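Local coordinates for tailspike protein (Siphovirus 9NA, PDB 3RIQ), which probably recognises Salmonella lipopolysaccharide as the phage receptor and cleaves its O-antigen chains as an endorhamnosidase, at residues A[28-34]-A[53-58]; A[74-80]-A[153-157]; A[173-179]-A[202-208]. Where two conformers were deposited one is given. Residues are numbered along the deposited sequence.

Contact 1: A[28-34]-A[53-58]; sequences TAAVDSL and KVLTIE
Two successive rungs of the right-handed parallel beta-helix meet here, near the N-terminal end of the tailspike fragment. Leu34, the residue most covered by the contact, lies in extended conformation (phi/psi -133/113) and pairs in parallel with Ile57, CA to CA 4.8 Å; Ser33 pairs likewise with Thr56, Ser33 CA to Thr56 CA 4.7 Å. The ladder runs Thr56 N to Asp32 O 3.0 Å, Leu34 N to Thr56 O 2.9 Å and Glu58 N to Leu34 O 2.8 Å. Leu34 and Ile57 share one face, CD2 to CG1 4.3 Å, with Val15 of the preceding rung also against Leu34. Before the ladder the chains diverge: helix 23-29 ends, Ala30 turns extended, and a water joins Val31 O (2.8 Å) to Val54 O (2.7 Å). Leu55, in the mt rotamer, closes part of this gap, its CD2 4.0 Å from Ala30 CB. Lys53 reaches across to the helix end, also donating to Ala27 O; its NZ lies 2.9 Å from Ala30 O, a hydrogen bond.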
loop_
_atom_site.group_PDB
_atom_site.type_symbol
_atom_site.label_atom_id
_atom_site.label_comp_id
_atom_site.label_asym_id
_atom_site.label_seq_id
_atom_site.Cartn_x
_atom_site.Cartn_y
_atom_site.Cartn_z
ATOM N N THR A 28 -26.117 -7.599 -39.573
ATOM C CA THR A 28 -26.395 -6.905 -40.837
ATOM C C THR A 28 -27.503 -5.865 -40.674
ATOM O O THR A 28 -27.379 -4.717 -41.191
ATOM C CB THR A 28 -26.728 -7.932 -41.937
ATOM O OG1 THR A 28 -25.548 -8.697 -42.199
ATOM C CG2 THR A 28 -27.133 -7.253 -43.257
ATOM N N ALA A 29 -28.561 -6.222 -39.947
ATOM C CA ALA A 29 -29.708 -5.330 -39.767
ATOM C C ALA A 29 -29.384 -4.169 -38.813
ATOM O O ALA A 29 -30.006 -3.120 -38.900
ATOM C CB ALA A 29 -30.878 -6.119 -39.220
ATOM N N ALA A 30 -28.426 -4.372 -37.903
ATOM C CA ALA A 30 -28.143 -3.394 -36.843
ATOM C C ALA A 30 -27.641 -2.063 -37.357
ATOM O O ALA A 30 -26.937 -1.991 -38.360
ATOM C CB ALA A 30 -27.119 -4.007 -35.837
ATOM N N VAL A 31 -28.038 -0.994 -36.674
ATOM C CA VAL A 31 -27.591 0.374 -36.971
ATOM C C VAL A 31 -26.893 1.023 -35.776
ATOM O O VAL A 31 -25.816 1.631 -35.898
ATOM C CB VAL A 31 -28.799 1.261 -37.400
ATOM C CG1 VAL A 31 -28.364 2.689 -37.626
ATOM C CG2 VAL A 31 -29.441 0.662 -38.693
ATOM N N ASP A 32 -27.522 0.902 -34.620
ATOM C CA ASP A 32 -27.047 1.568 -33.383
ATOM C C ASP A 32 -26.872 0.475 -32.317
ATOM O O ASP A 32 -25.757 0.160 -31.922
ATOM C CB ASP A 32 -28.098 2.591 -32.987
ATOM C CG ASP A 32 -27.794 3.327 -31.677
ATOM O OD1 ASP A 32 -26.814 2.989 -30.974
ATOM O OD2 ASP A 32 -28.600 4.221 -31.319
ATOM N N SER A 33 -27.985 -0.099 -31.862
ATOM C CA SER A 33 -27.930 -1.143 -30.844
ATOM C C SER A 33 -28.339 -2.523 -31.357
ATOM O O SER A 33 -29.115 -2.642 -32.302
ATOM C CB SER A 33 -28.771 -0.705 -29.659
ATOM O OG SER A 33 -28.221 0.490 -29.137
ATOM N N LEU A 34 -27.790 -3.557 -30.720
ATOM C CA LEU A 34 -28.034 -4.956 -31.047
ATOM C C LEU A 34 -28.304 -5.643 -29.721
ATOM O O LEU A 34 -27.413 -5.691 -28.866
ATOM C CB LEU A 34 -26.827 -5.560 -31.802
ATOM C CG LEU A 34 -26.769 -7.097 -31.876
ATOM C CD1 LEU A 34 -28.032 -7.716 -32.461
ATOM C CD2 LEU A 34 -25.512 -7.479 -32.660
ATOM N N LYS A 53 -19.490 -1.050 -38.170
ATOM C CA LYS A 53 -20.474 -0.240 -37.434
ATOM C C LYS A 53 -20.072 -0.055 -35.974
ATOM O O LYS A 53 -19.463 -0.946 -35.346
ATOM C CB LYS A 53 -21.842 -0.926 -37.543
ATOM C CG LYS A 53 -22.344 -0.847 -39.003
ATOM C CD LYS A 53 -23.747 -1.356 -39.230
ATOM C CE LYS A 53 -23.790 -2.807 -39.157
ATOM N NZ LYS A 53 -24.961 -3.423 -39.913
ATOM N N VAL A 54 -20.433 1.102 -35.434
ATOM C CA VAL A 54 -20.162 1.462 -34.035
ATOM C C VAL A 54 -21.382 1.030 -33.219
ATOM O O VAL A 54 -22.376 1.779 -33.093
ATOM C CB VAL A 54 -19.823 2.968 -33.871
ATOM C CG1 VAL A 54 -19.406 3.238 -32.431
ATOM C CG2 VAL A 54 -18.737 3.383 -34.868
ATOM N N LEU A 55 -21.326 -0.200 -32.709
ATOM C CA LEU A 55 -22.516 -0.803 -32.100
ATOM C C LEU A 55 -22.475 -0.854 -30.601
ATOM O O LEU A 55 -21.406 -0.933 -29.996
ATOM C CB LEU A 55 -22.730 -2.224 -32.652
ATOM C CG LEU A 55 -22.978 -2.313 -34.162
ATOM C CD1 LEU A 55 -23.082 -3.765 -34.581
ATOM C CD2 LEU A 55 -24.240 -1.514 -34.616
ATOM N N THR A 56 -23.660 -0.772 -30.001
ATOM C CA THR A 56 -23.849 -1.143 -28.606
ATOM C C THR A 56 -24.430 -2.536 -28.608
ATOM O O THR A 56 -25.556 -2.725 -29.084
ATOM C CB THR A 56 -24.837 -0.169 -27.957
ATOM O OG1 THR A 56 -24.366 1.172 -28.141
ATOM C CG2 THR A 56 -24.985 -0.468 -26.453
ATOM N N ILE A 57 -23.663 -3.531 -28.149
ATOM C CA ILE A 57 -24.142 -4.932 -28.164
ATOM C C ILE A 57 -24.583 -5.277 -26.738
ATOM O O ILE A 57 -23.740 -5.483 -25.836
ATOM C CB ILE A 57 -23.082 -5.915 -28.702
ATOM C CG1 ILE A 57 -22.689 -5.492 -30.118
ATOM C CG2 ILE A 57 -23.641 -7.350 -28.673
ATOM C CD1 ILE A 57 -21.615 -6.309 -30.779
ATOM N N GLU A 58 -25.894 -5.251 -26.518
ATOM C CA GLU A 58 -26.451 -5.370 -25.170
ATOM C C GLU A 58 -26.811 -6.825 -24.932
ATOM O O GLU A 58 -27.736 -7.341 -25.564
ATOM C CB GLU A 58 -27.711 -4.482 -25.057
ATOM C CG GLU A 58 -28.386 -4.571 -23.695
ATOM C CD GLU A 58 -27.806 -3.617 -22.699
ATOM O OE1 GLU A 58 -27.825 -2.414 -22.973
ATOM O OE2 GLU A 58 -27.361 -4.056 -21.636
HETATM O O HOH W 1 -24.185 3.325 -34.339
HETATM O O HOH W 2 -26.481 2.883 -27.523
#

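Contact 2: A[74-80]-A[153-157]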
loop_
_atom_site.group_PDB
_atom_site.type_symbol
_atom_site.label_atom_id
_atom_site.label_comp_id
_atom_site.label_asym_id
_atom_site.label_seq_id
_atom_site.Cartn_x
_atom_site.Cartn_y
_atom_site.Cartn_z
ATOM N N LEU A 74 -15.746 -5.063 -36.155
ATOM C CA LEU A 74 -16.513 -4.319 -35.182
ATOM C C LEU A 74 -15.949 -2.926 -35.137
ATOM O O LEU A 74 -14.734 -2.769 -35.013
ATOM C CB LEU A 74 -16.395 -5.010 -33.793
ATOM C CG LEU A 74 -17.252 -4.421 -32.676
ATOM C CD1 LEU A 74 -18.746 -4.424 -33.097
ATOM C CD2 LEU A 74 -17.066 -5.232 -31.344
ATOM N N GLY A 75 -16.796 -1.906 -35.261
ATOM C CA GLY A 75 -16.312 -0.527 -35.409
ATOM C C GLY A 75 -15.662 0.027 -34.148
ATOM O O GLY A 75 -16.114 -0.251 -33.046
ATOM N N SER A 76 -14.623 0.842 -34.323
ATOM C CA SER A 76 -13.977 1.524 -33.187
ATOM C C SER A 76 -14.977 2.365 -32.389
ATOM O O SER A 76 -15.802 3.094 -32.977
ATOM C CB SER A 76 -12.814 2.396 -33.675
ATOM O OG SER A 76 -11.905 1.568 -34.376
ATOM N N GLY A 77 -14.938 2.218 -31.053
ATOM C CA GLY A 77 -15.891 2.912 -30.198
ATOM C C GLY A 77 -17.098 2.066 -29.797
ATOM O O GLY A 77 -17.947 2.541 -29.029
ATOM N N SER A 78 -17.212 0.840 -30.327
ATOM C CA SER A 78 -18.283 -0.092 -29.907
ATOM C C SER A 78 -18.135 -0.484 -28.430
ATOM O O SER A 78 -17.040 -0.373 -27.824
ATOM C CB SER A 78 -18.266 -1.387 -30.743
ATOM O OG SER A 78 -18.571 -1.067 -32.104
ATOM N N LYS A 79 -19.256 -0.897 -27.849
ATOM C CA LYS A 79 -19.276 -1.407 -26.487
ATOM C C LYS A 79 -20.045 -2.714 -26.442
ATOM O O LYS A 79 -21.088 -2.826 -27.110
ATOM C CB LYS A 79 -19.912 -0.391 -25.522
ATOM C CG LYS A 79 -19.813 -0.770 -24.041
ATOM C CD LYS A 79 -20.446 0.316 -23.162
ATOM C CE LYS A 79 -19.541 1.563 -23.066
ATOM N NZ LYS A 79 -20.221 2.741 -22.371
ATOM N N VAL A 80 -19.545 -3.684 -25.675
ATOM C CA VAL A 80 -20.179 -4.992 -25.546
ATOM C C VAL A 80 -20.523 -5.184 -24.072
ATOM O O VAL A 80 -19.628 -5.189 -23.182
ATOM C CB VAL A 80 -19.240 -6.124 -26.078
ATOM C CG1 VAL A 80 -19.958 -7.481 -26.038
ATOM C CG2 VAL A 80 -18.787 -5.814 -27.519
ATOM N N ALA A 153 -9.888 -5.314 -33.993
ATOM C CA ALA A 153 -10.735 -4.211 -33.542
ATOM C C ALA A 153 -9.926 -3.269 -32.666
ATOM O O ALA A 153 -9.029 -3.727 -31.932
ATOM C CB ALA A 153 -11.967 -4.759 -32.785
ATOM N N ASN A 154 -10.243 -1.971 -32.746
ATOM C CA ASN A 154 -9.576 -0.954 -31.947
ATOM C C ASN A 154 -10.605 -0.244 -31.114
ATOM O O ASN A 154 -11.719 0.038 -31.587
ATOM C CB ASN A 154 -8.837 0.060 -32.824
ATOM C CG ASN A 154 -7.596 -0.504 -33.489
ATOM O OD1 ASN A 154 -6.895 -1.363 -32.956
ATOM N ND2 ASN A 154 -7.314 0.008 -34.681
ATOM N N ASN A 155 -10.254 0.019 -29.862
ATOM C CA ASN A 155 -11.070 0.908 -29.005
ATOM C C ASN A 155 -12.468 0.345 -28.737
ATOM O O ASN A 155 -13.490 0.973 -29.075
ATOM C CB ASN A 155 -11.184 2.336 -29.559
ATOM C CG ASN A 155 -11.649 3.288 -28.510
ATOM O OD1 ASN A 155 -11.478 3.021 -27.308
ATOM N ND2 ASN A 155 -12.276 4.390 -28.926
ATOM N N ILE A 156 -12.506 -0.821 -28.120
ATOM C CA ILE A 156 -13.773 -1.510 -27.756
ATOM C C ILE A 156 -13.801 -1.667 -26.271
ATOM O O ILE A 156 -12.783 -2.050 -25.653
ATOM C CB ILE A 156 -13.887 -2.926 -28.412
ATOM C CG1 ILE A 156 -13.454 -2.885 -29.893
ATOM C CG2 ILE A 156 -15.307 -3.474 -28.183
ATOM C CD1 ILE A 156 -14.374 -2.093 -30.837
ATOM N N ILE A 157 -14.954 -1.380 -25.669
ATOM C CA ILE A 157 -15.086 -1.604 -24.226
ATOM C C ILE A 157 -16.008 -2.788 -23.980
ATOM O O ILE A 157 -17.106 -2.823 -24.531
ATOM C CB ILE A 157 -15.632 -0.303 -23.494
ATOM C CG1 ILE A 157 -14.712 0.906 -23.770
ATOM C CG2 ILE A 157 -15.804 -0.570 -21.976
ATOM C CD1 ILE A 157 -15.233 2.210 -23.199
HETATM O O HOH W 3 -12.251 -1.314 -34.708
HETATM O O HOH W 4 -9.237 2.323 -35.479
HETATM O O HOH W 5 -15.269 1.917 -26.988
#
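Three backbone hydrogen bonds join these neighbouring rungs of the parallel beta-helix: Gly77 N to Asn155 O at 2.7 Å, Val80 N to Ile157 O at 2.8 Å, and the longer Ile157 N to Ser78 O at 3.2 Å. The last two flank the parallel pair Lys79-Ile157; the first belongs to the corner, where Gly75 to Ser78 form a type II turn opposite Asn155, whose backbone is left-handed (64/60). Within the turn Gly75 O accepts from both Ser78 N (3.1 Å) and Ser78 OG (2.8 Å), and phi 97° at Gly77 suits glycine. Water bridges Ser78 O and Asn155 O, 3.0 and 2.9 Å away, while the Asn155 side chain turns to Arg182 and Glu162 of the second subunit, tying the corner into the trimer. On the buried side, Ile156 fits beneath the turn: its CG2 meets Leu74 CD2 at 4.0 Å and Val80 CG2 at 4.2 Å, and its CD1 approaches Gly75 O to 3.4 Å.

Contact 3: A[173-179]-A[202-208]; sequences CNHILVE and GTGNKVV
Cys173 opens this pairing of adjacent beta-helix rungs with its O accepting from Asn205 ND2 at 3.1 Å. Asn174 OD1 then takes Thr203 N at 3.0 Å. At His175 the chain turns a corner in left-handed conformation (52/41), matched by positive phi at Gly204; His175 N donates to Thr203 O at 2.8 Å, and Gly204 CA lies over its ring face, 4.0 Å from the centroid, a CH-pi contact. Ile176 N meets Asn205 OD1 at 2.9 Å, and its O receives Lys206 N at 2.9 Å, starting a parallel ladder whose strands cross at -19°. Leu177 pairs with Lys206, CD1 to CG 3.3 Å; Lys206 NZ salt-bridges Asp232. Val178 N to Lys206 O and Val208 N to Val178 O, both 2.9 Å, continue the ladder, and Val178 CB packs 4.2 Å from Val207 CG2. Glu179 turns its carboxylate to His160 of the second subunit. Both ends of the single Asn205 side-chain amide thus carry the inter-rung bonding past the corner, before the regular ladder begins.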
loop_
_atom_site.group_PDB
_atom_site.type_symbol
_atom_site.label_atom_id
_atom_site.label_comp_id
_atom_site.label_asym_id
_atom_site.label_seq_id
_atom_site.Cartn_x
_atom_site.Cartn_y
_atom_site.Cartn_z
ATOM N N CYS A 173 -5.759 -6.568 -31.684
ATOM C CA CYS A 173 -6.558 -5.478 -31.194
ATOM C C CYS A 173 -5.711 -4.463 -30.455
ATOM O O CYS A 173 -4.619 -4.792 -29.952
ATOM C CB CYS A 173 -7.662 -5.993 -30.238
ATOM S SG CYS A 173 -8.938 -7.024 -31.095
ATOM N N ASN A 174 -6.248 -3.250 -30.319
ATOM C CA ASN A 174 -5.604 -2.198 -29.506
ATOM C C ASN A 174 -6.687 -1.442 -28.748
ATOM O O ASN A 174 -7.850 -1.371 -29.192
ATOM C CB ASN A 174 -4.850 -1.195 -30.381
ATOM C CG ASN A 174 -3.737 -1.834 -31.170
ATOM O OD1 ASN A 174 -2.642 -2.085 -30.645
ATOM N ND2 ASN A 174 -4.020 -2.117 -32.456
ATOM N N HIS A 175 -6.299 -0.881 -27.607
ATOM C CA HIS A 175 -7.212 -0.095 -26.774
ATOM C C HIS A 175 -8.493 -0.853 -26.474
ATOM O O HIS A 175 -9.604 -0.275 -26.493
ATOM C CB HIS A 175 -7.426 1.303 -27.355
ATOM C CG HIS A 175 -6.162 2.111 -27.378
ATOM N ND1 HIS A 175 -5.643 2.704 -26.245
ATOM C CD2 HIS A 175 -5.269 2.332 -28.368
ATOM C CE1 HIS A 175 -4.501 3.299 -26.550
ATOM N NE2 HIS A 175 -4.249 3.078 -27.832
ATOM N N ILE A 176 -8.342 -2.151 -26.193
ATOM C CA ILE A 176 -9.463 -2.918 -25.634
ATOM C C ILE A 176 -9.469 -2.701 -24.117
ATOM O O ILE A 176 -8.464 -2.937 -23.435
ATOM C CB ILE A 176 -9.313 -4.436 -25.936
ATOM C CG1 ILE A 176 -9.156 -4.671 -27.461
ATOM C CG2 ILE A 176 -10.481 -5.194 -25.323
ATOM C CD1 ILE A 176 -10.330 -4.218 -28.302
ATOM N N LEU A 177 -10.606 -2.253 -23.584
ATOM C CA LEU A 177 -10.769 -2.159 -22.119
ATOM C C LEU A 177 -11.794 -3.164 -21.674
ATOM O O LEU A 177 -12.933 -3.115 -22.150
ATOM C CB LEU A 177 -11.246 -0.736 -21.740
ATOM C CG LEU A 177 -11.677 -0.561 -20.275
ATOM C CD1 LEU A 177 -10.488 -0.816 -19.278
ATOM C CD2 LEU A 177 -12.213 0.869 -20.098
ATOM N N VAL A 178 -11.394 -4.096 -20.797
ATOM C CA VAL A 178 -12.323 -5.062 -20.216
ATOM C C VAL A 178 -12.543 -4.718 -18.753
ATOM O O VAL A 178 -11.599 -4.810 -17.940
ATOM C CB VAL A 178 -11.806 -6.515 -20.338
ATOM C CG1 VAL A 178 -12.875 -7.505 -19.851
ATOM C CG2 VAL A 178 -11.376 -6.805 -21.761
ATOM N N GLU A 179 -13.754 -4.286 -18.420
ATOM C CA GLU A 179 -14.066 -3.891 -17.044
ATOM C C GLU A 179 -14.790 -5.005 -16.311
ATOM O O GLU A 179 -15.791 -5.536 -16.800
ATOM C CB GLU A 179 -14.956 -2.655 -17.008
ATOM C CG GLU A 179 -14.183 -1.389 -17.456
ATOM C CD GLU A 179 -15.008 -0.100 -17.404
ATOM O OE1 GLU A 179 -16.257 -0.158 -17.554
ATOM O OE2 GLU A 179 -14.389 0.981 -17.282
ATOM N N GLY A 202 0.830 -4.667 -29.801
ATOM C CA GLY A 202 -0.503 -4.284 -29.269
ATOM C C GLY A 202 -0.360 -3.285 -28.123
ATOM O O GLY A 202 0.609 -3.346 -27.368
ATOM N N THR A 203 -1.283 -2.335 -28.015
ATOM C CA THR A 203 -1.181 -1.339 -26.951
ATOM C C THR A 203 -2.533 -0.906 -26.425
ATOM O O THR A 203 -3.522 -1.062 -27.131
ATOM C CB THR A 203 -0.315 -0.131 -27.365
ATOM O OG1 THR A 203 0.150 0.553 -26.195
ATOM C CG2 THR A 203 -1.103 0.840 -28.249
ATOM N N GLY A 204 -2.553 -0.387 -25.190
ATOM C CA GLY A 204 -3.789 0.093 -24.600
ATOM C C GLY A 204 -4.750 -0.992 -24.143
ATOM O O GLY A 204 -5.876 -0.679 -23.803
ATOM N N ASN A 205 -4.332 -2.264 -24.175
ATOM C CA ASN A 205 -5.210 -3.387 -23.878
ATOM C C ASN A 205 -5.102 -3.651 -22.386
ATOM O O ASN A 205 -3.984 -3.836 -21.828
ATOM C CB ASN A 205 -4.779 -4.611 -24.659
ATOM C CG ASN A 205 -4.980 -4.430 -26.149
ATOM O OD1 ASN A 205 -6.005 -3.865 -26.582
ATOM N ND2 ASN A 205 -4.061 -4.997 -26.938
ATOM N N LYS A 206 -6.234 -3.609 -21.708
ATOM C CA LYS A 206 -6.234 -3.652 -20.235
ATOM C C LYS A 206 -7.459 -4.356 -19.656
ATOM O O LYS A 206 -8.552 -4.325 -20.271
ATOM C CB LYS A 206 -6.088 -2.242 -19.667
ATOM C CG LYS A 206 -7.229 -1.339 -19.808
ATOM C CD LYS A 206 -6.834 0.054 -19.292
ATOM C CE LYS A 206 -5.661 0.593 -20.126
ATOM N NZ LYS A 206 -5.224 1.929 -19.752
ATOM N N VAL A 207 -7.283 -4.972 -18.496
ATOM C CA VAL A 207 -8.396 -5.488 -17.700
ATOM C C VAL A 207 -8.396 -4.695 -16.398
ATOM O O VAL A 207 -7.333 -4.545 -15.754
ATOM C CB VAL A 207 -8.190 -6.994 -17.417
ATOM C CG1 VAL A 207 -9.324 -7.593 -16.519
ATOM C CG2 VAL A 207 -8.083 -7.777 -18.775
ATOM N N VAL A 208 -9.574 -4.227 -15.966
ATOM C CA VAL A 208 -9.701 -3.473 -14.695
ATOM C C VAL A 208 -10.891 -3.993 -13.917
ATOM O O VAL A 208 -12.020 -3.897 -14.407
ATOM C CB VAL A 208 -9.919 -1.948 -14.984
ATOM C CG1 VAL A 208 -10.074 -1.166 -13.663
ATOM C CG2 VAL A 208 -8.777 -1.393 -15.861
HETATM O O HOH W 6 -6.186 2.648 -23.838
#

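Overall arrangement
The three contacts follow one another along the chain and climb one parallel sheet of the beta-helix, through neighbouring strands 33-36, 56-59, 79-87, 156-159, 176-179 and 206-208. Centres of contacts 1 and 2 lie about 11 Å apart, those of contacts 2 and 3 about 10 Å, and contacts 1 and 3 about 21 Å. Contact 2 touches both others: Ile57 N lies 2.9 Å from Lys79 O, and Ile156 O 3.0 Å from Leu177 N, both probable hydrogen bonds that make the ladder continuous. Although 72 residues separate the segments of contact 2, its strands are still adjacent rungs. Each contact also touches the second subunit, so this face of the coil contributes to trimer assembly of the receptor-binding domain.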